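Local coordinates for putative glucose-6-phosphate 1-epimerase (Salmonella typhimurium, PDB 2HTA), which probably interconverts the alpha and beta anomers of glucose 6-phosphate, acting as a monomeric hexose-6-phosphate mutarotase, at residues A[221-227]-A[253-259]; A[193-197]-A[226-230]; A[46-51]-A[126-130]; A[62-67]-A[156-162]. All coordinates share one frame; numbering follows the deposited sequence.

Contact 1. Residues A[221-227]-A[253-259]; sequences RTDRVYL and NVVGWNP
Thr-222 O accepts from Asn-258 N at 3.0 Å and also takes a CA-H...O contact from Trp-257 CA (3.2 Å); the indole carbon Trp-257 CD1 lies close by, 3.2 Å from the same oxygen. Pairs of backbone bonds repeat at Arg-224 with Gly-256 and at Tyr-226 with Val-254, where Tyr-226 N to Val-254 O is the shortest at 2.7 Å and its return bond is weak. This is a regular antiparallel ladder.

On the Asp-223 face, the carboxylate crosses the indole obliquely, its CG 3.6 Å from Trp-257 CD1, the two planes 58° apart. Trp-257 NE1 and Arg-221 NE both donate to one water, in the plane of each group; a single water thus bridges Arg-221 and Trp-257. Asp-223 probably binds substrate, as in relatives. Further along, Val-225 CG2 meets Val-255 CG2 at 4.0 Å. On the other face, the Tyr-226 ring lies edge-on to Gly-256 N, 3.7 Å from CE1, and its hydroxyl bonds Gln-216.

Strand 222-226 is flanked by 198-201, and 253-258 by 278-286; Val-255 touches Glu-282, a probable catalytic residue, while Asn-258 caps Gly-260 N at the turn into helix 260-266.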
loop_
_atom_site.group_PDB
_atom_site.type_symbol
_atom_site.label_atom_id
_atom_site.label_comp_id
_atom_site.label_asym_id
_atom_site.label_seq_id
_atom_site.Cartn_x
_atom_site.Cartn_y
_atom_site.Cartn_z
ATOM N N ARG A 221 14.057 12.666 6.731
ATOM C CA ARG A 221 13.848 11.948 5.468
ATOM C C ARG A 221 14.705 10.693 5.389
ATOM O O ARG A 221 15.953 10.756 5.456
ATOM C CB ARG A 221 14.134 12.833 4.279
ATOM C CG ARG A 221 13.778 12.194 2.960
ATOM C CD ARG A 221 14.200 13.168 1.851
ATOM N NE ARG A 221 14.375 12.445 0.585
ATOM C CZ ARG A 221 15.319 12.711 -0.314
ATOM N NH1 ARG A 221 16.195 13.685 -0.098
ATOM N NH2 ARG A 221 15.384 11.997 -1.429
ATOM N N THR A 222 14.010 9.551 5.245
ATOM C CA THR A 222 14.607 8.225 5.227
ATOM C C THR A 222 14.015 7.464 4.036
ATOM O O THR A 222 12.801 7.509 3.830
ATOM C CB THR A 222 14.251 7.474 6.538
ATOM O OG1 THR A 222 14.753 8.214 7.632
ATOM C CG2 THR A 222 14.882 6.068 6.570
ATOM N N ASP A 223 14.856 6.845 3.200
ATOM C CA ASP A 223 14.364 6.165 2.003
ATOM C C ASP A 223 15.345 5.056 1.701
ATOM O O ASP A 223 16.395 5.290 1.115
ATOM C CB ASP A 223 14.225 7.142 0.812
ATOM C CG ASP A 223 13.459 6.523 -0.362
ATOM O OD1 ASP A 223 13.093 5.305 -0.276
ATOM O OD2 ASP A 223 13.194 7.245 -1.365
ATOM N N ARG A 224 15.040 3.858 2.182
ATOM C CA ARG A 224 15.985 2.756 2.209
ATOM C C ARG A 224 15.361 1.493 1.647
ATOM O O ARG A 224 14.182 1.160 1.949
ATOM C CB ARG A 224 16.481 2.512 3.642
ATOM C CG ARG A 224 17.502 3.633 4.030
ATOM C CD ARG A 224 17.728 3.733 5.493
ATOM N NE ARG A 224 18.731 4.796 5.646
ATOM C CZ ARG A 224 19.653 4.807 6.586
ATOM N NH1 ARG A 224 19.667 3.838 7.500
ATOM N NH2 ARG A 224 20.552 5.789 6.609
ATOM N N VAL A 225 16.139 0.802 0.808
ATOM C CA VAL A 225 15.771 -0.495 0.277
ATOM C C VAL A 225 16.543 -1.566 1.027
ATOM O O VAL A 225 17.774 -1.668 0.912
ATOM C CB VAL A 225 16.117 -0.636 -1.246
ATOM C CG1 VAL A 225 15.585 -1.993 -1.763
ATOM C CG2 VAL A 225 15.583 0.591 -2.052
ATOM N N TYR A 226 15.873 -2.339 1.865
ATOM C CA TYR A 226 16.555 -3.414 2.583
ATOM C C TYR A 226 16.709 -4.652 1.687
ATOM O O TYR A 226 15.759 -5.100 1.062
ATOM C CB TYR A 226 15.790 -3.704 3.918
ATOM C CG TYR A 226 15.747 -2.406 4.721
ATOM C CD1 TYR A 226 14.707 -1.508 4.568
ATOM C CD2 TYR A 226 16.838 -2.030 5.541
ATOM C CE1 TYR A 226 14.700 -0.299 5.272
ATOM C CE2 TYR A 226 16.841 -0.845 6.215
ATOM C CZ TYR A 226 15.769 0.027 6.064
ATOM O OH TYR A 226 15.755 1.218 6.746
ATOM N N LEU A 227 17.926 -5.190 1.637
ATOM C CA LEU A 227 18.291 -6.285 0.718
ATOM C C LEU A 227 18.132 -7.655 1.367
ATOM O O LEU A 227 18.077 -8.668 0.677
ATOM C CB LEU A 227 19.755 -6.074 0.295
ATOM C CG LEU A 227 20.013 -4.740 -0.429
ATOM C CD1 LEU A 227 21.500 -4.702 -0.814
ATOM C CD2 LEU A 227 19.126 -4.654 -1.635
ATOM N N ASN A 253 12.678 -7.477 -1.359
ATOM C CA ASN A 253 13.159 -6.328 -0.651
ATOM C C ASN A 253 12.056 -5.806 0.252
ATOM O O ASN A 253 10.872 -6.128 0.049
ATOM C CB ASN A 253 13.472 -5.171 -1.660
ATOM C CG ASN A 253 14.293 -5.623 -2.833
ATOM O OD1 ASN A 253 13.887 -5.425 -4.005
ATOM N ND2 ASN A 253 15.485 -6.199 -2.555
ATOM N N VAL A 254 12.444 -5.000 1.231
ATOM C CA VAL A 254 11.474 -4.173 1.964
ATOM C C VAL A 254 11.950 -2.759 1.828
ATOM O O VAL A 254 13.155 -2.560 1.796
ATOM C CB VAL A 254 11.398 -4.588 3.427
ATOM C CG1 VAL A 254 10.538 -3.595 4.287
ATOM C CG2 VAL A 254 10.794 -6.002 3.481
ATOM N N VAL A 255 11.028 -1.786 1.677
ATOM C CA VAL A 255 11.398 -0.394 1.692
ATOM C C VAL A 255 10.827 0.307 2.904
ATOM O O VAL A 255 9.655 0.089 3.240
ATOM C CB VAL A 255 10.958 0.310 0.395
ATOM C CG1 VAL A 255 11.046 1.848 0.495
ATOM C CG2 VAL A 255 11.908 -0.198 -0.709
ATOM N N GLY A 256 11.670 1.051 3.604
ATOM C CA GLY A 256 11.189 1.907 4.671
ATOM C C GLY A 256 11.308 3.352 4.186
ATOM O O GLY A 256 12.376 3.759 3.708
ATOM N N TRP A 257 10.224 4.137 4.317
ATOM C CA TRP A 257 10.277 5.504 3.810
ATOM C C TRP A 257 9.457 6.407 4.722
ATOM O O TRP A 257 8.347 6.051 5.137
ATOM C CB TRP A 257 9.683 5.548 2.405
ATOM C CG TRP A 257 9.598 6.922 1.819
ATOM C CD1 TRP A 257 10.634 7.730 1.508
ATOM C CD2 TRP A 257 8.405 7.621 1.464
ATOM N NE1 TRP A 257 10.166 8.928 0.986
ATOM C CE2 TRP A 257 8.791 8.858 0.917
ATOM C CE3 TRP A 257 7.035 7.314 1.545
ATOM C CZ2 TRP A 257 7.848 9.802 0.464
ATOM C CZ3 TRP A 257 6.083 8.257 1.086
ATOM C CH2 TRP A 257 6.504 9.479 0.548
ATOM N N ASN A 258 10.007 7.576 5.006
ATOM C CA ASN A 258 9.219 8.729 5.486
ATOM C C ASN A 258 9.838 9.971 4.876
ATOM O O ASN A 258 11.047 10.078 4.850
ATOM C CB ASN A 258 9.251 8.832 6.999
ATOM C CG ASN A 258 8.451 10.038 7.508
ATOM O OD1 ASN A 258 8.955 11.152 7.460
ATOM N ND2 ASN A 258 7.211 9.815 8.018
ATOM N N PRO A 259 9.021 10.884 4.347
ATOM C CA PRO A 259 9.578 11.981 3.509
ATOM C C PRO A 259 10.236 13.030 4.368
ATOM O O PRO A 259 11.034 13.791 3.865
ATOM C CB PRO A 259 8.340 12.570 2.834
ATOM C CG PRO A 259 7.155 12.221 3.713
ATOM C CD PRO A 259 7.535 10.900 4.381
HETATM O O HOH W 1 12.449 10.529 -0.393
#

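Contact 2. Residues A[193-197]-A[226-230]; sequences SGLGD and YLNPE
Two loops run past each other here, joined through the backbone where Glu-230 N donates to Gly-194 O at 2.9 Å and pressed closest at Gly-196 and Pro-229, whose CA atoms are 4.2 Å apart. Gly-196, at a positive phi, makes a CA-H...O contact with the other loop, its CA 3.4 Å from Asn-228 O.

Leu-195 carries the apolar half of the contact. Its CD1 sits over one face of the Tyr-226 ring, 4.0 Å from the centroid and shifted toward the rim, a CH-pi contact, while CD2 comes near Tyr-226 CD1. With CG of Leu-195 opposite the carbonyl carbon (chi1 -66°), the isobutyl group extends across the ring, and its tip also packs on Val-254.

The loops follow strand 191-193 and strand 222-226, so the contact ties the connection into strand 198-201 to the one into strand 232-237, joining two of the sheets of this mutarotase-type beta fold.

At the outer end, Asn-228 ND2 donates to Asp-197 OD1 at 3.2 Å, the acceptor lying in the amide plane but the donor standing above the carboxylate plane. Three waters bridge the loops, two between backbone atoms and one from Gly-196 N to the Glu-230 carboxylate: the first links Gly-194 O with Glu-230 O, another takes the N-H of Asn-228 and donates to Leu-195 O, and the third takes the N-H of Gly-196 and donates to Glu-230 OE2 at 2.6 Å.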
loop_
_atom_site.group_PDB
_atom_site.type_symbol
_atom_site.label_atom_id
_atom_site.label_comp_id
_atom_site.label_asym_id
_atom_site.label_seq_id
_atom_site.Cartn_x
_atom_site.Cartn_y
_atom_site.Cartn_z
ATOM N N SER A 193 11.861 -2.765 13.296
ATOM C CA SER A 193 12.855 -3.828 13.445
ATOM C C SER A 193 12.569 -4.912 12.419
ATOM O O SER A 193 11.538 -4.844 11.714
ATOM C CB SER A 193 12.807 -4.405 14.885
ATOM O OG SER A 193 11.519 -4.868 15.167
ATOM N N GLY A 194 13.442 -5.925 12.370
ATOM C CA GLY A 194 13.290 -7.057 11.498
ATOM C C GLY A 194 13.781 -6.734 10.096
ATOM O O GLY A 194 13.538 -7.485 9.165
ATOM N N LEU A 195 14.523 -5.650 9.969
ATOM C CA LEU A 195 14.973 -5.175 8.629
ATOM C C LEU A 195 16.305 -5.740 8.131
ATOM O O LEU A 195 16.777 -5.378 7.027
ATOM C CB LEU A 195 14.992 -3.645 8.588
ATOM C CG LEU A 195 13.613 -2.980 8.693
ATOM C CD1 LEU A 195 13.767 -1.461 8.913
ATOM C CD2 LEU A 195 12.661 -3.269 7.528
ATOM N N GLY A 196 16.891 -6.647 8.898
ATOM C CA GLY A 196 18.091 -7.326 8.437
ATOM C C GLY A 196 19.358 -6.476 8.505
ATOM O O GLY A 196 19.602 -5.784 9.512
ATOM N N ASP A 197 20.188 -6.549 7.462
ATOM C CA ASP A 197 21.507 -5.941 7.539
ATOM C C ASP A 197 21.759 -4.920 6.428
ATOM O O ASP A 197 21.750 -3.698 6.695
ATOM C CB ASP A 197 22.626 -7.031 7.717
ATOM C CG ASP A 197 22.619 -8.144 6.631
ATOM O OD1 ASP A 197 21.905 -8.090 5.579
ATOM O OD2 ASP A 197 23.430 -9.096 6.851
ATOM N N TYR A 226 15.873 -2.339 1.865
ATOM C CA TYR A 226 16.555 -3.414 2.583
ATOM C C TYR A 226 16.709 -4.652 1.687
ATOM O O TYR A 226 15.759 -5.100 1.062
ATOM C CB TYR A 226 15.790 -3.704 3.918
ATOM C CG TYR A 226 15.747 -2.406 4.721
ATOM C CD1 TYR A 226 14.707 -1.508 4.568
ATOM C CD2 TYR A 226 16.838 -2.030 5.541
ATOM C CE1 TYR A 226 14.700 -0.299 5.272
ATOM C CE2 TYR A 226 16.841 -0.845 6.215
ATOM C CZ TYR A 226 15.769 0.027 6.064
ATOM O OH TYR A 226 15.755 1.218 6.746
ATOM N N LEU A 227 17.926 -5.190 1.637
ATOM C CA LEU A 227 18.291 -6.285 0.718
ATOM C C LEU A 227 18.132 -7.655 1.367
ATOM O O LEU A 227 18.077 -8.668 0.677
ATOM C CB LEU A 227 19.755 -6.074 0.295
ATOM C CG LEU A 227 20.013 -4.740 -0.429
ATOM C CD1 LEU A 227 21.500 -4.702 -0.814
ATOM C CD2 LEU A 227 19.126 -4.654 -1.635
ATOM N N ASN A 228 18.045 -7.698 2.705
ATOM C CA ASN A 228 18.043 -8.962 3.404
ATOM C C ASN A 228 17.155 -8.888 4.676
ATOM O O ASN A 228 17.554 -9.341 5.748
ATOM C CB ASN A 228 19.461 -9.335 3.786
ATOM C CG ASN A 228 19.605 -10.777 4.229
ATOM O OD1 ASN A 228 18.971 -11.710 3.688
ATOM N ND2 ASN A 228 20.459 -10.978 5.234
ATOM N N PRO A 229 15.945 -8.324 4.533
ATOM C CA PRO A 229 15.056 -8.176 5.671
ATOM C C PRO A 229 14.462 -9.533 6.050
ATOM O O PRO A 229 14.433 -10.478 5.233
ATOM C CB PRO A 229 13.970 -7.215 5.127
ATOM C CG PRO A 229 13.870 -7.640 3.652
ATOM C CD PRO A 229 15.342 -7.785 3.292
ATOM N N GLU A 230 14.007 -9.637 7.308
ATOM C CA GLU A 230 13.315 -10.805 7.761
ATOM C C GLU A 230 11.895 -10.788 7.208
ATOM O O GLU A 230 11.447 -9.761 6.754
ATOM C CB GLU A 230 13.307 -10.837 9.281
ATOM C CG GLU A 230 14.702 -11.063 9.914
ATOM C CD GLU A 230 14.799 -10.579 11.360
ATOM O OE1 GLU A 230 13.794 -10.454 12.084
ATOM O OE2 GLU A 230 15.937 -10.404 11.799
HETATM O O HOH W 2 11.374 -7.153 7.520
HETATM O O HOH W 3 18.498 -5.980 4.978
HETATM O O HOH W 4 16.670 -7.890 11.469
#

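Contact 3. Residues A[46-51]-A[126-130]; sequences VDHPQV and DDNGV
His-48 points its CB at the loop 126-130, and the imidazole beyond it does most of the touching. With CG anti to the backbone N (chi1 176°), the ring reaches into that loop. Starting round the ring, ND1 turns back on its own segment and accepts from Gln-50 N at 2.9 Å. CD2, on the other flank, comes within 4.1 Å of Val-130 CG2. CE1 lies 3.3 Å from Asp-127 O, near the ring plane. At the far end NE2 donates to Asp-126 O at 2.9 Å in a nearly straight bond (166°) that stays in the plane of both the ring and the carbonyl. With one nitrogen accepting and the other donating, the pattern fits a neutral ring protonated on NE2, and the two bonds fix its rotation.

The ring is also sandwiched: Gly-129 CA stands over one face at 3.9 Å from the centroid, a CH-pi contact, and Pro-49 CD covers the opposite face. Beside it, Val-46 CG1 and Val-130 CG2 meet tip to tip at 3.7 Å, while Gln-50 CG rests 3.4 Å from Asp-127 O.

Asp-126 shapes the loop that receives the histidine, its OD1 accepting from both Asn-128 N and Gly-129 N. This is an Asx turn in the loop between strands 119-125 and 130-137, docked against the type I turn of the hairpin 41-48/51-56, far from the probable catalytic and substrate-binding residues.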
loop_
_atom_site.group_PDB
_atom_site.type_symbol
_atom_site.label_atom_id
_atom_site.label_comp_id
_atom_site.label_asym_id
_atom_site.label_seq_id
_atom_site.Cartn_x
_atom_site.Cartn_y
_atom_site.Cartn_z
ATOM N N VAL A 46 -16.313 -1.268 3.356
ATOM C CA VAL A 46 -16.611 -2.399 4.208
ATOM C C VAL A 46 -16.950 -1.821 5.590
ATOM O O VAL A 46 -16.114 -1.230 6.278
ATOM C CB VAL A 46 -15.365 -3.351 4.363
ATOM C CG1 VAL A 46 -15.664 -4.517 5.376
ATOM C CG2 VAL A 46 -14.917 -3.927 3.007
ATOM N N ASP A 47 -18.197 -1.989 6.014
ATOM C CA ASP A 47 -18.542 -1.549 7.350
ATOM C C ASP A 47 -19.118 -2.814 8.027
ATOM O O ASP A 47 -20.317 -3.120 7.896
ATOM C CB ASP A 47 -19.593 -0.437 7.246
ATOM C CG ASP A 47 -20.010 0.123 8.614
ATOM O OD1 ASP A 47 -19.694 -0.466 9.672
ATOM O OD2 ASP A 47 -20.694 1.175 8.633
ATOM N N HIS A 48 -18.233 -3.580 8.667
ATOM C CA HIS A 48 -18.575 -4.905 9.184
ATOM C C HIS A 48 -18.400 -4.815 10.695
ATOM O O HIS A 48 -17.602 -3.999 11.173
ATOM C CB HIS A 48 -17.553 -5.883 8.540
ATOM C CG HIS A 48 -17.646 -7.303 8.989
ATOM N ND1 HIS A 48 -17.106 -7.754 10.178
ATOM C CD2 HIS A 48 -18.119 -8.394 8.356
ATOM C CE1 HIS A 48 -17.272 -9.060 10.260
ATOM N NE2 HIS A 48 -17.903 -9.471 9.174
ATOM N N PRO A 49 -19.115 -5.670 11.476
ATOM C CA PRO A 49 -18.957 -5.588 12.947
ATOM C C PRO A 49 -17.528 -5.750 13.496
ATOM O O PRO A 49 -17.204 -5.192 14.566
ATOM C CB PRO A 49 -19.833 -6.743 13.433
ATOM C CG PRO A 49 -20.921 -6.799 12.426
ATOM C CD PRO A 49 -20.112 -6.686 11.121
ATOM N N GLN A 50 -16.673 -6.507 12.782
ATOM C CA GLN A 50 -15.322 -6.764 13.260
ATOM C C GLN A 50 -14.241 -5.918 12.540
ATOM O O GLN A 50 -13.070 -6.005 12.886
ATOM C CB GLN A 50 -14.995 -8.250 12.994
ATOM C CG GLN A 50 -15.907 -9.209 13.785
ATOM C CD GLN A 50 -15.633 -9.013 15.241
ATOM O OE1 GLN A 50 -14.567 -9.375 15.724
ATOM N NE2 GLN A 50 -16.512 -8.329 15.915
ATOM N N VAL A 51 -14.633 -5.136 11.536
ATOM C CA VAL A 51 -13.626 -4.380 10.754
ATOM C C VAL A 51 -14.280 -3.298 9.878
ATOM O O VAL A 51 -15.325 -3.513 9.298
ATOM C CB VAL A 51 -12.832 -5.361 9.802
ATOM C CG1 VAL A 51 -13.774 -6.266 8.911
ATOM C CG2 VAL A 51 -11.756 -4.566 8.958
ATOM N N ASP A 126 -18.096 -13.371 6.104
ATOM C CA ASP A 126 -18.615 -14.217 7.155
ATOM C C ASP A 126 -18.563 -13.374 8.418
ATOM O O ASP A 126 -18.351 -12.174 8.332
ATOM C CB ASP A 126 -17.832 -15.559 7.227
ATOM C CG ASP A 126 -16.343 -15.391 7.578
ATOM O OD1 ASP A 126 -15.865 -14.330 8.052
ATOM O OD2 ASP A 126 -15.597 -16.373 7.413
ATOM N N ASP A 127 -18.790 -13.966 9.595
ATOM C CA ASP A 127 -18.779 -13.187 10.818
ATOM C C ASP A 127 -17.419 -12.612 11.175
ATOM O O ASP A 127 -17.352 -11.811 12.106
ATOM C CB ASP A 127 -19.212 -14.050 12.024
ATOM C CG ASP A 127 -20.665 -14.379 12.003
ATOM O OD1 ASP A 127 -21.458 -13.752 11.257
ATOM O OD2 ASP A 127 -21.029 -15.349 12.720
ATOM N N ASN A 128 -16.339 -13.076 10.513
ATOM C CA ASN A 128 -14.978 -12.636 10.876
ATOM C C ASN A 128 -14.467 -11.457 9.986
ATOM O O ASN A 128 -13.666 -10.651 10.425
ATOM C CB ASN A 128 -13.977 -13.791 10.768
ATOM C CG ASN A 128 -14.301 -14.913 11.727
ATOM O OD1 ASN A 128 -14.746 -14.645 12.831
ATOM N ND2 ASN A 128 -14.100 -16.126 11.316
ATOM N N GLY A 129 -14.959 -11.376 8.760
ATOM C CA GLY A 129 -14.532 -10.234 7.930
ATOM C C GLY A 129 -14.937 -10.480 6.497
ATOM O O GLY A 129 -15.928 -11.205 6.249
ATOM N N VAL A 130 -14.176 -9.891 5.535
ATOM C CA VAL A 130 -14.590 -9.888 4.135
ATOM C C VAL A 130 -13.385 -10.210 3.245
ATOM O O VAL A 130 -12.253 -9.833 3.586
ATOM C CB VAL A 130 -15.173 -8.500 3.722
ATOM C CG1 VAL A 130 -15.707 -8.550 2.294
ATOM C CG2 VAL A 130 -16.323 -8.106 4.642
#

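Contact 4. Residues A[62-67]-A[156-162]; sequences LLSWKP and FKVGKTC
Trp-65 lies flat against Cys-162, and this is where the contact is densest. Cys-162 CB stands over the centre of the six-membered ring, 3.5 Å from its centroid, while Cys-162 SG lies farther off, 4.6 Å from the centroid of the five-membered ring and above its face, in a sulfur-aromatic contact. Pro-67 CD, from the same strand as the indole, covers the opposite face. The edge is fixed too: Trp-65 NE1 donates to Gly-159 O at 3.0 Å, with the oxygen in the ring plane but the N-H...O angle bent to 145°, and Trp-65 CZ2 comes 3.3 Å from Lys-160 O. The buried indole N-H is thereby satisfied by the turn that it packs on. Cys-162 SG, anti to the backbone N (chi1 178°), lies where it can also meet Leu-62 CD2 at 3.7 Å. Leu-62 CB in turn touches Phe-156 CE2 at 3.9 Å, and the phenyl ring meets Phe-55 edge to face.

The other end is looser. Pro-67 CB still lies 3.5 Å from Gly-159 O, but CB of both Lys-160 and Thr-161 points away from strand 61-67; the exposed lysine side chain leads off to the surface, and Thr-161 touches mainly through its backbone.

Leu-62 and Trp-65, three positions apart, can both face the hairpin 151-158/162-169 because Leu-63 and Ser-64 together oppose Ser-54 in a classic beta bulge. Strand 61-67 of one sheet thus packs on a hairpin of another, the face-to-face layering of a beta sandwich in the galactose mutarotase class.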
loop_
_atom_site.group_PDB
_atom_site.type_symbol
_atom_site.label_atom_id
_atom_site.label_comp_id
_atom_site.label_asym_id
_atom_site.label_seq_id
_atom_site.Cartn_x
_atom_site.Cartn_y
_atom_site.Cartn_z
ATOM N N LEU A 62 -6.433 -0.008 -1.439
ATOM C CA LEU A 62 -6.887 -0.073 -0.062
ATOM C C LEU A 62 -6.556 1.265 0.611
ATOM O O LEU A 62 -5.426 1.616 0.762
ATOM C CB LEU A 62 -6.190 -1.260 0.637
ATOM C CG LEU A 62 -6.518 -1.465 2.132
ATOM C CD1 LEU A 62 -8.006 -1.730 2.438
ATOM C CD2 LEU A 62 -5.621 -2.643 2.650
ATOM N N LEU A 63 -7.577 1.989 1.026
ATOM C CA LEU A 63 -7.442 3.328 1.612
ATOM C C LEU A 63 -7.323 3.290 3.130
ATOM O O LEU A 63 -6.618 4.123 3.722
ATOM C CB LEU A 63 -8.728 4.116 1.312
ATOM C CG LEU A 63 -9.113 4.219 -0.167
ATOM C CD1 LEU A 63 -10.432 4.906 -0.419
ATOM C CD2 LEU A 63 -7.964 4.971 -0.890
ATOM N N SER A 64 -7.989 2.326 3.760
ATOM C CA SER A 64 -8.042 2.339 5.254
ATOM C C SER A 64 -8.390 0.931 5.738
ATOM O O SER A 64 -9.029 0.182 5.011
ATOM C CB SER A 64 -9.088 3.360 5.790
ATOM O OG SER A 64 -10.418 2.957 5.522
ATOM N N TRP A 65 -7.996 0.612 6.967
ATOM C CA TRP A 65 -8.307 -0.660 7.582
ATOM C C TRP A 65 -8.231 -0.394 9.090
ATOM O O TRP A 65 -7.207 0.063 9.606
ATOM C CB TRP A 65 -7.306 -1.775 7.142
ATOM C CG TRP A 65 -7.444 -3.031 7.973
ATOM C CD1 TRP A 65 -8.613 -3.766 8.182
ATOM C CD2 TRP A 65 -6.432 -3.646 8.790
ATOM N NE1 TRP A 65 -8.337 -4.843 8.994
ATOM C CE2 TRP A 65 -7.033 -4.752 9.436
ATOM C CE3 TRP A 65 -5.064 -3.368 9.029
ATOM C CZ2 TRP A 65 -6.327 -5.600 10.330
ATOM C CZ3 TRP A 65 -4.343 -4.217 9.896
ATOM C CH2 TRP A 65 -4.992 -5.309 10.561
ATOM N N LYS A 66 -9.316 -0.747 9.791
ATOM C CA LYS A 66 -9.379 -0.583 11.212
ATOM C C LYS A 66 -10.119 -1.789 11.777
ATOM O O LYS A 66 -11.344 -1.875 11.640
ATOM C CB LYS A 66 -10.133 0.685 11.540
ATOM C CG LYS A 66 -10.207 1.013 13.040
ATOM C CD LYS A 66 -10.829 2.413 13.147
ATOM C CE LYS A 66 -11.817 2.468 14.250
ATOM N NZ LYS A 66 -11.075 2.471 15.564
ATOM N N PRO A 67 -9.363 -2.748 12.369
ATOM C CA PRO A 67 -10.028 -3.854 12.977
ATOM C C PRO A 67 -10.636 -3.376 14.298
ATOM O O PRO A 67 -10.167 -2.402 14.895
ATOM C CB PRO A 67 -8.899 -4.878 13.206
ATOM C CG PRO A 67 -7.654 -4.172 13.066
ATOM C CD PRO A 67 -7.891 -2.818 12.523
ATOM N N PHE A 156 -7.762 -9.317 -1.354
ATOM C CA PHE A 156 -7.663 -8.782 -0.011
ATOM C C PHE A 156 -8.449 -9.627 0.963
ATOM O O PHE A 156 -9.489 -10.155 0.591
ATOM C CB PHE A 156 -8.275 -7.396 0.039
ATOM C CG PHE A 156 -7.556 -6.414 -0.822
ATOM C CD1 PHE A 156 -7.857 -6.326 -2.178
ATOM C CD2 PHE A 156 -6.524 -5.638 -0.282
ATOM C CE1 PHE A 156 -7.145 -5.384 -3.012
ATOM C CE2 PHE A 156 -5.853 -4.681 -1.105
ATOM C CZ PHE A 156 -6.164 -4.594 -2.445
ATOM N N LYS A 157 -7.963 -9.738 2.193
ATOM C CA LYS A 157 -8.754 -10.323 3.314
ATOM C C LYS A 157 -8.749 -9.285 4.415
ATOM O O LYS A 157 -7.685 -8.942 4.895
ATOM C CB LYS A 157 -8.083 -11.613 3.778
ATOM C CG LYS A 157 -8.064 -12.656 2.728
ATOM C CD LYS A 157 -7.790 -14.035 3.401
ATOM C CE LYS A 157 -7.861 -15.166 2.403
ATOM N NZ LYS A 157 -7.479 -16.432 3.096
ATOM N N VAL A 158 -9.898 -8.691 4.758
ATOM C CA VAL A 158 -9.904 -7.662 5.768
ATOM C C VAL A 158 -10.722 -8.131 6.950
ATOM O O VAL A 158 -11.863 -8.521 6.798
ATOM C CB VAL A 158 -10.384 -6.256 5.247
ATOM C CG1 VAL A 158 -9.402 -5.761 4.152
ATOM C CG2 VAL A 158 -11.797 -6.323 4.638
ATOM N N GLY A 159 -10.084 -8.166 8.088
ATOM C CA GLY A 159 -10.705 -8.649 9.300
ATOM C C GLY A 159 -9.875 -8.257 10.470
ATOM O O GLY A 159 -9.399 -7.129 10.576
ATOM N N LYS A 160 -9.687 -9.196 11.394
ATOM C CA LYS A 160 -8.726 -8.983 12.521
ATOM C C LYS A 160 -7.292 -8.725 12.005
ATOM O O LYS A 160 -6.502 -7.994 12.617
ATOM C CB LYS A 160 -8.745 -10.263 13.392
ATOM C CG LYS A 160 -7.778 -10.242 14.562
ATOM C CD LYS A 160 -7.950 -11.486 15.510
ATOM C CE LYS A 160 -7.719 -12.770 14.733
ATOM N NZ LYS A 160 -7.489 -14.034 15.569
ATOM N N THR A 161 -6.941 -9.367 10.902
ATOM C CA THR A 161 -5.706 -9.036 10.247
ATOM C C THR A 161 -6.053 -8.576 8.805
ATOM O O THR A 161 -7.221 -8.603 8.359
ATOM C CB THR A 161 -4.770 -10.235 10.140
ATOM O OG1 THR A 161 -5.359 -11.246 9.337
ATOM C CG2 THR A 161 -4.342 -10.822 11.538
ATOM N N CYS A 162 -5.036 -8.173 8.058
ATOM C CA CYS A 162 -5.298 -7.706 6.692
ATOM C C CYS A 162 -4.313 -8.427 5.783
ATOM O O CYS A 162 -3.113 -8.392 6.064
ATOM C CB CYS A 162 -5.090 -6.194 6.659
ATOM S SG CYS A 162 -5.337 -5.499 4.957
#

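How the contacts relate
The four contacts form two pairs on different sides of the molecule. Contacts 1 and 2 share Tyr-226 and Leu-227 and have centres 11 Å apart; Val-254 CG2 of the first packs 3.5 Å from Pro-229 CG of the second. Contacts 3 and 4 lie 9 Å apart between centres, joined where Val-51 CG2 meets Trp-65 CD1 at 3.3 Å and where Val-130 O probably accepts from Val-158 N. Contact 1 is the one at the probable active site, with Trp-257 near His-179 and Val-255 near Glu-282. Contact 4 is more remote, Leu-62 being about 10 Å from His-179 between side chains, and contact 3 is about 23 Å from contact 1 at the nearest atoms.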